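Local structure of putative sporulation-specific glycosylase YdhD (Bacillus subtilis subsp. subtilis str. 168, 3CZ8) at residues I7-L21 with R296-L310. The protein probably hydrolyses glycosidic bonds of a polysaccharide during sporulation, as a family 18 glycosyl hydrolase whose presumed catalytic domain makes up this chain. The protein carries 1 engineered substitution. Residues are numbered along the deposited sequence; the frame is centred on the assembly and turned at random.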
# COMPACT_ATOMS: atom_id res chain seq x y z
N ILE A 7 -12.98 1.54 1.48
CA ILE A 7 -11.66 0.99 1.19
C ILE A 7 -10.72 2.17 0.92
O ILE A 7 -10.59 2.66 -0.21
CB ILE A 7 -11.65 -0.08 0.06
CG1 ILE A 7 -12.52 -1.28 0.45
CG2 ILE A 7 -10.23 -0.57 -0.22
CD1 ILE A 7 -12.45 -2.45 -0.50
N ALA A 8 -10.12 2.66 2.00
CA ALA A 8 -9.14 3.73 1.95
C ALA A 8 -7.93 3.33 2.79
O ALA A 8 -8.06 2.96 3.96
CB ALA A 8 -9.75 5.03 2.47
N GLY A 9 -6.76 3.39 2.17
CA GLY A 9 -5.52 3.03 2.84
C GLY A 9 -5.00 4.13 3.74
O GLY A 9 -4.81 5.27 3.29
N THR A 10 -4.78 3.80 5.01
CA THR A 10 -4.12 4.70 5.95
C THR A 10 -2.60 4.51 5.85
O THR A 10 -2.09 3.42 6.11
CB THR A 10 -4.59 4.47 7.40
OG1 THR A 10 -6.02 4.60 7.47
CG2 THR A 10 -3.95 5.48 8.36
N LEU A 11 -1.90 5.58 5.47
CA LEU A 11 -0.45 5.54 5.41
C LEU A 11 0.15 5.87 6.78
O LEU A 11 -0.28 6.79 7.46
CB LEU A 11 0.09 6.52 4.35
CG LEU A 11 1.60 6.49 4.06
CD1 LEU A 11 2.00 5.22 3.31
CD2 LEU A 11 2.02 7.73 3.29
N SER A 12 1.14 5.08 7.17
CA SER A 12 1.92 5.38 8.35
C SER A 12 3.39 5.02 8.17
O SER A 12 3.73 4.09 7.44
CB SER A 12 1.32 4.71 9.59
OG SER A 12 1.52 3.31 9.58
N PHE A 13 4.25 5.80 8.84
CA PHE A 13 5.69 5.59 8.83
C PHE A 13 6.13 4.93 10.14
O PHE A 13 5.82 5.41 11.23
CB PHE A 13 6.39 6.94 8.65
CG PHE A 13 7.88 6.85 8.47
CD1 PHE A 13 8.74 7.11 9.54
CD2 PHE A 13 8.43 6.50 7.23
CE1 PHE A 13 10.12 7.04 9.38
CE2 PHE A 13 9.82 6.44 7.06
CZ PHE A 13 10.66 6.71 8.14
N TYR A 14 6.84 3.81 10.04
CA TYR A 14 7.18 3.05 11.23
C TYR A 14 8.66 2.77 11.37
O TYR A 14 9.39 2.68 10.37
CB TYR A 14 6.31 1.78 11.37
CG TYR A 14 6.77 0.58 10.57
CD1 TYR A 14 7.40 -0.49 11.21
CD2 TYR A 14 6.57 0.50 9.19
CE1 TYR A 14 7.81 -1.60 10.50
CE2 TYR A 14 6.99 -0.62 8.47
CZ TYR A 14 7.62 -1.66 9.13
OH TYR A 14 8.04 -2.77 8.44
N VAL A 15 9.11 2.63 12.61
CA VAL A 15 10.53 2.56 12.93
C VAL A 15 10.98 1.13 13.19
O VAL A 15 10.38 0.42 14.01
CB VAL A 15 10.86 3.52 14.11
CG1 VAL A 15 12.27 3.35 14.59
CG2 VAL A 15 10.63 4.97 13.69
N LEU A 16 12.02 0.70 12.47
CA LEU A 16 12.61 -0.63 12.61
C LEU A 16 14.00 -0.47 13.22
O LEU A 16 14.97 -0.21 12.50
CB LEU A 16 12.75 -1.30 11.23
CG LEU A 16 11.45 -1.65 10.50
CD1 LEU A 16 11.58 -1.37 9.03
CD2 LEU A 16 11.06 -3.10 10.76
N ARG A 17 14.08 -0.63 14.54
CA ARG A 17 15.31 -0.34 15.28
C ARG A 17 16.52 -1.17 14.82
O ARG A 17 16.37 -2.35 14.48
CB ARG A 17 15.09 -0.50 16.79
CG ARG A 17 16.31 -0.11 17.62
CD ARG A 17 16.14 -0.35 19.09
NE ARG A 17 15.92 0.91 19.79
CZ ARG A 17 16.11 1.10 21.09
NH1 ARG A 17 16.51 0.10 21.86
NH2 ARG A 17 15.88 2.30 21.62
N ASN A 18 17.68 -0.52 14.78
CA ASN A 18 18.99 -1.17 14.73
C ASN A 18 19.04 -2.27 15.80
O ASN A 18 18.96 -1.97 17.00
CB ASN A 18 20.07 -0.12 15.00
CG ASN A 18 21.50 -0.63 14.80
OD1 ASN A 18 21.75 -1.83 14.74
ND2 ASN A 18 22.44 0.30 14.71
N PRO A 19 19.14 -3.55 15.38
CA PRO A 19 19.09 -4.71 16.29
C PRO A 19 20.26 -4.78 17.28
O PRO A 19 20.13 -5.40 18.33
CB PRO A 19 19.13 -5.91 15.33
CG PRO A 19 19.77 -5.39 14.09
CD PRO A 19 19.30 -3.98 13.97
N ASP A 20 21.36 -4.11 16.94
CA ASP A 20 22.54 -4.01 17.80
C ASP A 20 22.33 -3.17 19.07
O ASP A 20 23.16 -3.20 19.98
CB ASP A 20 23.72 -3.46 17.00
CG ASP A 20 24.11 -4.36 15.83
OD1 ASP A 20 24.97 -3.95 15.03
OD2 ASP A 20 23.55 -5.47 15.72
N LEU A 21 21.22 -2.43 19.13
CA LEU A 21 20.97 -1.49 20.22
C LEU A 21 20.05 -2.00 21.33
O LEU A 21 19.99 -1.40 22.41
CB LEU A 21 20.44 -0.15 19.66
CG LEU A 21 21.29 0.67 18.69
CD1 LEU A 21 20.61 2.00 18.40
CD2 LEU A 21 22.72 0.90 19.19
N ARG A 296 23.78 -0.02 10.63
CA ARG A 296 24.56 -0.72 11.66
C ARG A 296 26.03 -0.31 11.65
O ARG A 296 26.63 -0.17 12.72
CB ARG A 296 24.43 -2.23 11.49
CG ARG A 296 23.07 -2.79 11.90
CD ARG A 296 22.94 -4.26 11.55
NE ARG A 296 23.53 -5.12 12.57
CZ ARG A 296 23.56 -6.45 12.52
NH1 ARG A 296 23.03 -7.09 11.49
NH2 ARG A 296 24.12 -7.13 13.51
N GLU A 297 26.59 -0.11 10.46
CA GLU A 297 27.96 0.37 10.26
C GLU A 297 28.22 1.72 10.94
O GLU A 297 29.27 1.93 11.53
CB GLU A 297 28.27 0.47 8.76
CG GLU A 297 29.71 0.87 8.41
CD GLU A 297 29.92 1.27 6.95
OE1 GLU A 297 30.88 2.02 6.68
OE2 GLU A 297 29.14 0.84 6.08
N TYR A 298 27.25 2.62 10.87
CA TYR A 298 27.41 3.97 11.41
C TYR A 298 26.76 4.15 12.78
O TYR A 298 26.64 5.29 13.24
CB TYR A 298 26.86 5.00 10.43
CG TYR A 298 27.78 5.29 9.27
CD1 TYR A 298 27.66 4.61 8.06
CD2 TYR A 298 28.78 6.25 9.39
CE1 TYR A 298 28.51 4.89 6.99
CE2 TYR A 298 29.63 6.54 8.32
CZ TYR A 298 29.49 5.85 7.14
OH TYR A 298 30.34 6.15 6.09
N ARG A 299 26.37 3.03 13.40
CA ARG A 299 25.73 3.02 14.72
C ARG A 299 24.51 3.94 14.81
O ARG A 299 24.28 4.60 15.83
CB ARG A 299 26.74 3.32 15.83
CG ARG A 299 27.49 2.11 16.35
CD ARG A 299 28.46 2.51 17.46
NE ARG A 299 28.35 1.63 18.62
CZ ARG A 299 27.54 1.84 19.65
NH1 ARG A 299 27.51 0.97 20.66
NH2 ARG A 299 26.75 2.91 19.68
N LEU A 300 23.72 3.98 13.74
CA LEU A 300 22.52 4.81 13.67
C LEU A 300 21.36 4.17 14.43
O LEU A 300 21.42 2.99 14.76
CB LEU A 300 22.15 5.06 12.20
CG LEU A 300 22.65 6.32 11.48
CD1 LEU A 300 23.94 6.94 12.04
CD2 LEU A 300 22.76 6.06 9.99
N GLN A 301 20.30 4.95 14.68
CA GLN A 301 19.17 4.49 15.50
C GLN A 301 18.32 3.40 14.85
O GLN A 301 18.01 2.40 15.50
CB GLN A 301 18.28 5.67 15.90
CG GLN A 301 17.00 5.31 16.68
CD GLN A 301 17.26 4.76 18.09
OE1 GLN A 301 16.50 3.94 18.59
NE2 GLN A 301 18.32 5.23 18.74
N ALA A 302 17.94 3.60 13.59
CA ALA A 302 16.94 2.76 12.94
C ALA A 302 16.85 2.92 11.44
O ALA A 302 17.36 3.89 10.86
CB ALA A 302 15.57 3.02 13.55
N ILE A 303 16.20 1.94 10.82
CA ILE A 303 15.64 2.03 9.48
C ILE A 303 14.17 2.44 9.67
O ILE A 303 13.52 1.98 10.61
CB ILE A 303 15.80 0.67 8.73
CG1 ILE A 303 17.22 0.53 8.14
CG2 ILE A 303 14.72 0.43 7.67
CD1 ILE A 303 17.46 1.25 6.83
N GLY A 304 13.67 3.34 8.83
CA GLY A 304 12.24 3.68 8.82
C GLY A 304 11.58 3.23 7.52
O GLY A 304 12.19 3.30 6.46
N ALA A 305 10.33 2.77 7.61
CA ALA A 305 9.62 2.23 6.44
C ALA A 305 8.12 2.50 6.47
O ALA A 305 7.61 3.12 7.41
CB ALA A 305 9.90 0.75 6.28
N TRP A 306 7.42 2.02 5.44
CA TRP A 306 6.01 2.38 5.25
C TRP A 306 5.06 1.19 5.35
O TRP A 306 5.38 0.08 4.94
CB TRP A 306 5.83 3.04 3.88
CG TRP A 306 6.73 4.22 3.67
CD1 TRP A 306 7.98 4.22 3.10
CD2 TRP A 306 6.45 5.58 4.01
NE1 TRP A 306 8.49 5.49 3.07
CE2 TRP A 306 7.57 6.35 3.63
CE3 TRP A 306 5.36 6.23 4.61
CZ2 TRP A 306 7.63 7.73 3.82
CZ3 TRP A 306 5.42 7.60 4.80
CH2 TRP A 306 6.56 8.34 4.41
N GLN A 307 3.87 1.44 5.90
CA GLN A 307 2.81 0.45 5.93
C GLN A 307 1.47 1.08 5.57
O GLN A 307 1.23 2.26 5.84
CB GLN A 307 2.74 -0.25 7.30
CG GLN A 307 2.90 0.68 8.48
CD GLN A 307 2.77 -0.01 9.83
OE1 GLN A 307 3.03 -1.20 9.97
NE2 GLN A 307 2.37 0.76 10.84
N LEU A 308 0.61 0.29 4.94
CA LEU A 308 -0.74 0.71 4.59
C LEU A 308 -1.74 -0.17 5.32
O LEU A 308 -1.68 -1.40 5.22
CB LEU A 308 -0.99 0.61 3.08
CG LEU A 308 -0.56 1.72 2.11
CD1 LEU A 308 -1.13 3.09 2.52
CD2 LEU A 308 0.96 1.78 1.90
N THR A 309 -2.64 0.45 6.07
CA THR A 309 -3.64 -0.29 6.83
C THR A 309 -5.06 0.09 6.40
O THR A 309 -5.49 1.23 6.55
CB THR A 309 -3.44 -0.10 8.36
OG1 THR A 309 -2.16 -0.63 8.73
CG2 THR A 309 -4.52 -0.84 9.15
N LEU A 310 -5.76 -0.90 5.83
CA LEU A 310 -7.12 -0.73 5.34
C LEU A 310 -8.12 -0.87 6.49
O LEU A 310 -8.07 -1.83 7.26
CB LEU A 310 -7.42 -1.77 4.25
CG LEU A 310 -7.17 -1.46 2.76
CD1 LEU A 310 -5.75 -1.01 2.45
CD2 LEU A 310 -7.52 -2.69 1.93
O HOH W 1 -0.99 2.58 8.38
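Trp306 meets Phe13 edge to face: CD2 of the phenylalanine stands 3.6 Å above the middle of the indole, with the two ring planes turned 69° apart. Leu11 reaches the benzo side of the same indole, its CD2 3.7 Å from CZ3 of Trp306. These side chains lie on the sheet face directed into the barrel, and the Trp306 side chain is about 7 Å from that of Glu120, the predicted proton donor.

On the other face, Gln307 lies next to Ser12. Its CG sits between the backbone N and carbonyl carbon (chi1 42°), and the extended chain brings NE2 to Ser12 OG at 3.0 Å, in the plane of the amide. OE1 of the same amide lies over one face of the Tyr14 ring, toward its rim. A water joins Ser12 OG to Thr10 O.

Where the strands part, Arg296 bends at chi3 (83°) so that NE points at Asp20 OD1, 3.1 Å away, in a nearly straight bond, while NH2 reaches OD2 at 2.8 Å through a weak, bent bond that completes the salt bridge. Pro19 CG rests over the guanidinium. A methionine at this position would probably leave the Asp20 carboxylate without its charged mate. Asn18 ND2 binds Leu300 O at 2.9 Å, and its OD1 accepts Asp20 N in an Asx turn.

Paired antiparallel, strands 9-17 and 302-310 lie between strands 35-42 and 217-220 in the TIM-barrel sheet; helix 285-297 covers Ile303, and Asn245 and Glu248 of the second subunit pack against Gln307 and Ala305.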